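Local coordinates for PTS-dependent dihydroxyacetone kinase operon regulatory protein (PDB 4LRZ), which activates transcription of the dhaKLM operon from a sigma-70 promoter and represses its own expression, the chain here being its probable sensor region, at residues Ala284-Lys289 / Leu301-Val306; Gln95-Leu100 / Trp143-Thr148. One frame throughout, in Å; residues are numbered along the deposited sequence.

Interaction 1: Ala284-Lys289 / Leu301-Val306; sequences AVITLK and LLLHPV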
loop_
_atom_site.group_PDB
_atom_site.type_symbol
_atom_site.label_atom_id
_atom_site.label_comp_id
_atom_site.label_asym_id
_atom_site.label_seq_id
_atom_site.Cartn_x
_atom_site.Cartn_y
_atom_site.Cartn_z
ATOM N N ALA F 284 23.031 31.434 23.479
ATOM C CA ALA F 284 21.943 31.498 22.490
ATOM C C ALA F 284 20.579 31.735 23.119
ATOM O O ALA F 284 20.370 31.486 24.311
ATOM C CB ALA F 284 21.904 30.215 21.650
ATOM N N VAL F 285 19.658 32.226 22.298
ATOM C CA VAL F 285 18.258 32.335 22.676
ATOM C C VAL F 285 17.481 31.245 21.926
ATOM O O VAL F 285 17.597 31.103 20.709
ATOM C CB VAL F 285 17.695 33.768 22.444
ATOM C CG1 VAL F 285 18.244 34.375 21.154
ATOM C CG2 VAL F 285 16.163 33.781 22.454
ATOM N N ILE F 286 16.715 30.460 22.671
ATOM C CA ILE F 286 16.146 29.251 22.125
ATOM C C ILE F 286 14.640 29.212 22.272
ATOM O O ILE F 286 14.073 29.988 23.027
ATOM C CB ILE F 286 16.737 28.013 22.811
ATOM C CG1 ILE F 286 16.197 27.890 24.233
ATOM C CG2 ILE F 286 18.253 28.071 22.798
ATOM C CD1 ILE F 286 16.140 26.499 24.759
ATOM N N THR F 287 14.014 28.297 21.533
ATOM C CA THR F 287 12.630 27.855 21.756
ATOM C C THR F 287 12.640 26.341 21.739
ATOM O O THR F 287 13.359 25.731 20.955
ATOM C CB THR F 287 11.651 28.401 20.679
ATOM O OG1 THR F 287 11.304 29.758 20.987
ATOM C CG2 THR F 287 10.361 27.587 20.618
ATOM N N LEU F 288 11.874 25.729 22.628
ATOM C CA LEU F 288 11.744 24.281 22.623
ATOM C C LEU F 288 10.316 23.908 22.379
ATOM O O LEU F 288 9.447 24.265 23.147
ATOM C CB LEU F 288 12.215 23.634 23.929
ATOM C CG LEU F 288 12.078 22.104 23.845
ATOM C CD1 LEU F 288 13.331 21.488 23.252
ATOM C CD2 LEU F 288 11.787 21.486 25.199
ATOM N N LYS F 289 10.096 23.159 21.312
ATOM C CA LYS F 289 8.762 22.755 20.890
ATOM C C LYS F 289 8.611 21.255 21.061
ATOM O O LYS F 289 9.185 20.492 20.307
ATOM C CB LYS F 289 8.530 23.160 19.432
ATOM C CG LYS F 289 7.246 22.662 18.814
ATOM C CD LYS F 289 6.021 23.440 19.283
ATOM C CE LYS F 289 4.930 23.389 18.246
ATOM N NZ LYS F 289 3.606 23.649 18.859
ATOM N N LEU F 301 14.099 22.121 18.575
ATOM C CA LEU F 301 14.811 23.201 19.227
ATOM C C LEU F 301 15.235 24.196 18.192
ATOM O O LEU F 301 15.933 23.844 17.233
ATOM C CB LEU F 301 16.014 22.670 20.000
ATOM C CG LEU F 301 16.977 23.673 20.619
ATOM C CD1 LEU F 301 16.333 24.373 21.815
ATOM C CD2 LEU F 301 18.236 22.978 21.039
ATOM N N LEU F 302 14.791 25.428 18.377
ATOM C CA LEU F 302 15.169 26.524 17.508
ATOM C C LEU F 302 16.156 27.478 18.153
ATOM O O LEU F 302 16.016 27.868 19.315
ATOM C CB LEU F 302 13.950 27.297 17.024
ATOM C CG LEU F 302 12.991 26.436 16.228
ATOM C CD1 LEU F 302 11.817 26.070 17.079
ATOM C CD2 LEU F 302 12.514 27.219 15.083
ATOM N N LEU F 303 17.166 27.846 17.379
ATOM C CA LEU F 303 18.172 28.753 17.847
ATOM C C LEU F 303 17.905 30.027 17.116
ATOM O O LEU F 303 18.046 30.109 15.894
ATOM C CB LEU F 303 19.577 28.231 17.562
ATOM C CG LEU F 303 19.856 26.787 17.985
ATOM C CD1 LEU F 303 21.157 26.293 17.365
ATOM C CD2 LEU F 303 19.874 26.632 19.500
ATOM N N HIS F 304 17.480 31.016 17.886
ATOM C CA HIS F 304 17.079 32.303 17.355
ATOM C C HIS F 304 18.332 33.156 17.168
ATOM O O HIS F 304 19.197 33.188 18.034
ATOM C CB HIS F 304 16.050 32.975 18.286
ATOM C CG HIS F 304 14.835 32.133 18.567
ATOM N ND1 HIS F 304 13.833 31.923 17.637
ATOM C CD2 HIS F 304 14.453 31.464 19.681
ATOM C CE1 HIS F 304 12.892 31.161 18.164
ATOM N NE2 HIS F 304 13.244 30.865 19.402
ATOM N N PRO F 305 18.455 33.808 16.008
ATOM C CA PRO F 305 19.630 34.662 15.809
ATOM C C PRO F 305 19.472 35.976 16.596
ATOM O O PRO F 305 18.368 36.526 16.632
ATOM C CB PRO F 305 19.641 34.894 14.289
ATOM C CG PRO F 305 18.203 34.669 13.846
ATOM C CD PRO F 305 17.578 33.730 14.820
ATOM N N VAL F 306 20.546 36.451 17.240
ATOM C CA VAL F 306 20.461 37.661 18.102
ATOM C C VAL F 306 20.671 39.005 17.348
ATOM O O VAL F 306 21.624 39.185 16.576
ATOM C CB VAL F 306 21.402 37.596 19.387
ATOM C CG1 VAL F 306 20.860 38.493 20.533
ATOM C CG2 VAL F 306 21.601 36.147 19.875
#
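Segments 284-289 and 301-304 run antiparallel, 158° between their directions, on strands 281-293 and 296-304, joined by three backbone bonds. Thr-287 and Leu-302 form a hydrogen-bonded pair: Thr-287 N meets Leu-302 O at 3.0 Å, on a lone pair in the carbonyl plane, and Leu-302 N returns a 3.0 Å bond to Thr-287 O. Two residues along, His-304 N reaches Val-285 O at 2.8 Å, nearly along the C=O axis. Above this backbone the imidazole lies with its edge to Thr-287, whose OG1, beside its own backbone N, sits in the ring plane 2.7 Å from His-304 NE2; either atom could donate. OG1 also hydrogen-bonds His-270 N, so two bonds grip this buried hydroxyl. His-304 ND1 bonds Asp-214 OD1 and, weakly, Asp-213 of the second subunit. With nitrogens engaged on both sides and His-270 stacked on it, the ring's rotation is well fixed; the nearby carboxylates would probably favour its protonated form. On the face carrying Ile-286, the side-chain contacts are apolar: Ile-286 CD1 touches Leu-301 CD1 at 3.6 Å, and its CG2 meets Leu-303 CD2. This is the C-terminal beta hairpin of a PAS fold, within its five-stranded antiparallel sheet.

Interaction 2: Gln95-Leu100 / Trp143-Thr148; sequences QQLSAL and WAFCAT
With CG anti to the carbonyl carbon in both Trp-143 (chi1 -62°) and Leu-97, indole and isobutyl group are carried in between strand 143-151 and helix 91-99; a chi2 of 84° then turns the ring system so that one face meets the leucine. This is helix-on-sheet packing in a GAF domain, whose central sheet is antiparallel, with strand order 2-1-5-4-3. The local axes are 12.5 Å apart, and side chains alone bridge that distance, without a hydrogen bond between the segments. Leu-97 CD2 makes a CH-pi contact, 3.7 Å from the centroid of the Trp-143 six-membered ring and only 9° off its normal. Leu-97 CD2 also lies 4.3 Å from Phe-145 CZ, so one leucine branch touches two aromatic rings of the strand. Gln-96, extended beyond CG, crosses the indole obliquely, its OE1 3.8 Å from Trp-143 CH2 and its amide plane steeply inclined to the ring. Pro-166 and Ala-164 of strand 157-166 border Trp-143 and Leu-97 respectively. An alanine in place of Trp-143 would probably loosen the helix on the sheet, since it removes the surface on which Leu-97, Gln-96 and Leu-100 converge. Leu-100 approaches tip to tip, its CD1 standing 3.6 Å from Trp-143 NE1.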
loop_
_atom_site.group_PDB
_atom_site.type_symbol
_atom_site.label_atom_id
_atom_site.label_comp_id
_atom_site.label_asym_id
_atom_site.label_seq_id
_atom_site.Cartn_x
_atom_site.Cartn_y
_atom_site.Cartn_z
ATOM N N GLN F 95 -1.044 -20.456 -27.449
ATOM C CA GLN F 95 -1.120 -20.589 -28.897
ATOM C C GLN F 95 -2.561 -20.717 -29.401
ATOM O O GLN F 95 -2.878 -20.117 -30.421
ATOM C CB GLN F 95 -0.149 -21.637 -29.516
ATOM C CG GLN F 95 -0.590 -23.111 -29.500
ATOM C CD GLN F 95 -1.594 -23.545 -30.604
ATOM O OE1 GLN F 95 -1.830 -22.826 -31.592
ATOM N NE2 GLN F 95 -2.177 -24.753 -30.432
ATOM N N GLN F 96 -3.427 -21.451 -28.697
ATOM C CA GLN F 96 -4.844 -21.541 -29.091
ATOM C C GLN F 96 -5.580 -20.175 -29.069
ATOM O O GLN F 96 -6.334 -19.840 -29.992
ATOM C CB GLN F 96 -5.596 -22.563 -28.249
ATOM C CG GLN F 96 -5.011 -23.968 -28.342
ATOM C CD GLN F 96 -5.606 -24.964 -27.340
ATOM O OE1 GLN F 96 -6.399 -24.604 -26.465
ATOM N NE2 GLN F 96 -5.227 -26.237 -27.479
ATOM N N LEU F 97 -5.342 -19.373 -28.040
ATOM C CA LEU F 97 -5.961 -18.058 -27.942
ATOM C C LEU F 97 -5.405 -17.123 -29.007
ATOM O O LEU F 97 -6.124 -16.298 -29.573
ATOM C CB LEU F 97 -5.762 -17.475 -26.542
ATOM C CG LEU F 97 -6.595 -18.232 -25.526
ATOM C CD1 LEU F 97 -6.086 -17.939 -24.096
ATOM C CD2 LEU F 97 -8.068 -17.875 -25.743
ATOM N N SER F 98 -4.125 -17.302 -29.305
ATOM C CA SER F 98 -3.440 -16.582 -30.364
ATOM C C SER F 98 -4.047 -16.960 -31.750
ATOM O O SER F 98 -4.318 -16.094 -32.556
ATOM C CB SER F 98 -1.937 -16.847 -30.257
ATOM O OG SER F 98 -1.221 -16.292 -31.342
ATOM N N ALA F 99 -4.326 -18.235 -31.986
ATOM C CA ALA F 99 -5.034 -18.660 -33.201
ATOM C C ALA F 99 -6.406 -17.976 -33.378
ATOM O O ALA F 99 -6.822 -17.703 -34.495
ATOM C CB ALA F 99 -5.178 -20.216 -33.265
ATOM N N LEU F 100 -7.095 -17.694 -32.283
ATOM C CA LEU F 100 -8.371 -16.994 -32.351
ATOM C C LEU F 100 -8.235 -15.492 -32.496
ATOM O O LEU F 100 -9.263 -14.803 -32.559
ATOM C CB LEU F 100 -9.225 -17.285 -31.110
ATOM C CG LEU F 100 -9.566 -18.752 -30.871
ATOM C CD1 LEU F 100 -10.432 -18.885 -29.635
ATOM C CD2 LEU F 100 -10.265 -19.353 -32.110
ATOM N N TRP F 143 -14.623 -21.708 -24.363
ATOM C CA TRP F 143 -13.836 -20.979 -23.383
ATOM C C TRP F 143 -14.641 -20.515 -22.180
ATOM O O TRP F 143 -15.867 -20.303 -22.266
ATOM C CB TRP F 143 -13.129 -19.794 -24.058
ATOM C CG TRP F 143 -12.218 -20.295 -25.059
ATOM C CD1 TRP F 143 -12.520 -20.638 -26.347
ATOM C CD2 TRP F 143 -10.865 -20.684 -24.851
ATOM N NE1 TRP F 143 -11.418 -21.172 -26.973
ATOM C CE2 TRP F 143 -10.384 -21.206 -26.079
ATOM C CE3 TRP F 143 -10.001 -20.627 -23.755
ATOM C CZ2 TRP F 143 -9.087 -21.666 -26.234
ATOM C CZ3 TRP F 143 -8.713 -21.052 -23.918
ATOM C CH2 TRP F 143 -8.265 -21.573 -25.146
ATOM N N ALA F 144 -13.935 -20.412 -21.056
ATOM C CA ALA F 144 -14.384 -19.721 -19.876
ATOM C C ALA F 144 -13.464 -18.496 -19.699
ATOM O O ALA F 144 -12.243 -18.615 -19.863
ATOM C CB ALA F 144 -14.279 -20.654 -18.640
ATOM N N PHE F 145 -14.020 -17.333 -19.358
ATOM C CA PHE F 145 -13.199 -16.160 -18.996
ATOM C C PHE F 145 -13.584 -15.648 -17.601
ATOM O O PHE F 145 -14.760 -15.645 -17.250
ATOM C CB PHE F 145 -13.330 -15.040 -20.042
ATOM C CG PHE F 145 -12.669 -15.359 -21.357
ATOM C CD1 PHE F 145 -11.333 -15.048 -21.580
ATOM C CD2 PHE F 145 -13.357 -15.979 -22.362
ATOM C CE1 PHE F 145 -10.711 -15.354 -22.805
ATOM C CE2 PHE F 145 -12.744 -16.289 -23.573
ATOM C CZ PHE F 145 -11.443 -15.976 -23.795
ATOM N N CYS F 146 -12.595 -15.293 -16.791
ATOM C CA CYS F 146 -12.843 -14.562 -15.561
ATOM C C CYS F 146 -12.072 -13.267 -15.667
ATOM O O CYS F 146 -10.945 -13.239 -16.183
ATOM C CB CYS F 146 -12.287 -15.309 -14.341
ATOM S SG CYS F 146 -13.034 -16.913 -14.030
ATOM N N ALA F 147 -12.630 -12.203 -15.115
ATOM C CA ALA F 147 -11.939 -10.925 -15.154
ATOM C C ALA F 147 -12.377 -10.029 -14.022
ATOM O O ALA F 147 -13.515 -10.105 -13.501
ATOM C CB ALA F 147 -12.151 -10.239 -16.518
ATOM N N THR F 148 -11.473 -9.154 -13.644
ATOM C CA THR F 148 -11.797 -8.198 -12.630
ATOM C C THR F 148 -11.153 -6.906 -13.068
ATOM O O THR F 148 -10.022 -6.925 -13.519
ATOM C CB THR F 148 -11.218 -8.654 -11.242
ATOM O OG1 THR F 148 -11.800 -9.926 -10.890
ATOM C CG2 THR F 148 -11.556 -7.663 -10.171
#

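The two contacts belong to different domains, interaction 1 to the PAS fold and interaction 2 to the GAF domain; their nearest atoms are about 45 Å apart, and the long helix 174-211 lies between them in sequence. Both are largely buried and each uses a five-stranded antiparallel sheet of order 2-1-5-4-3, yet they sample it differently. Interaction 1 joins neighbouring strands within the sheet, so backbone bonds dominate, supplemented by a polar side-chain network; interaction 2 joins a helix to the sheet mainly through apolar and aromatic side chains. Their surroundings differ too: the second subunit reaches 284-289/301-306, whereas no other chain of the assembly touches 95-100/143-148.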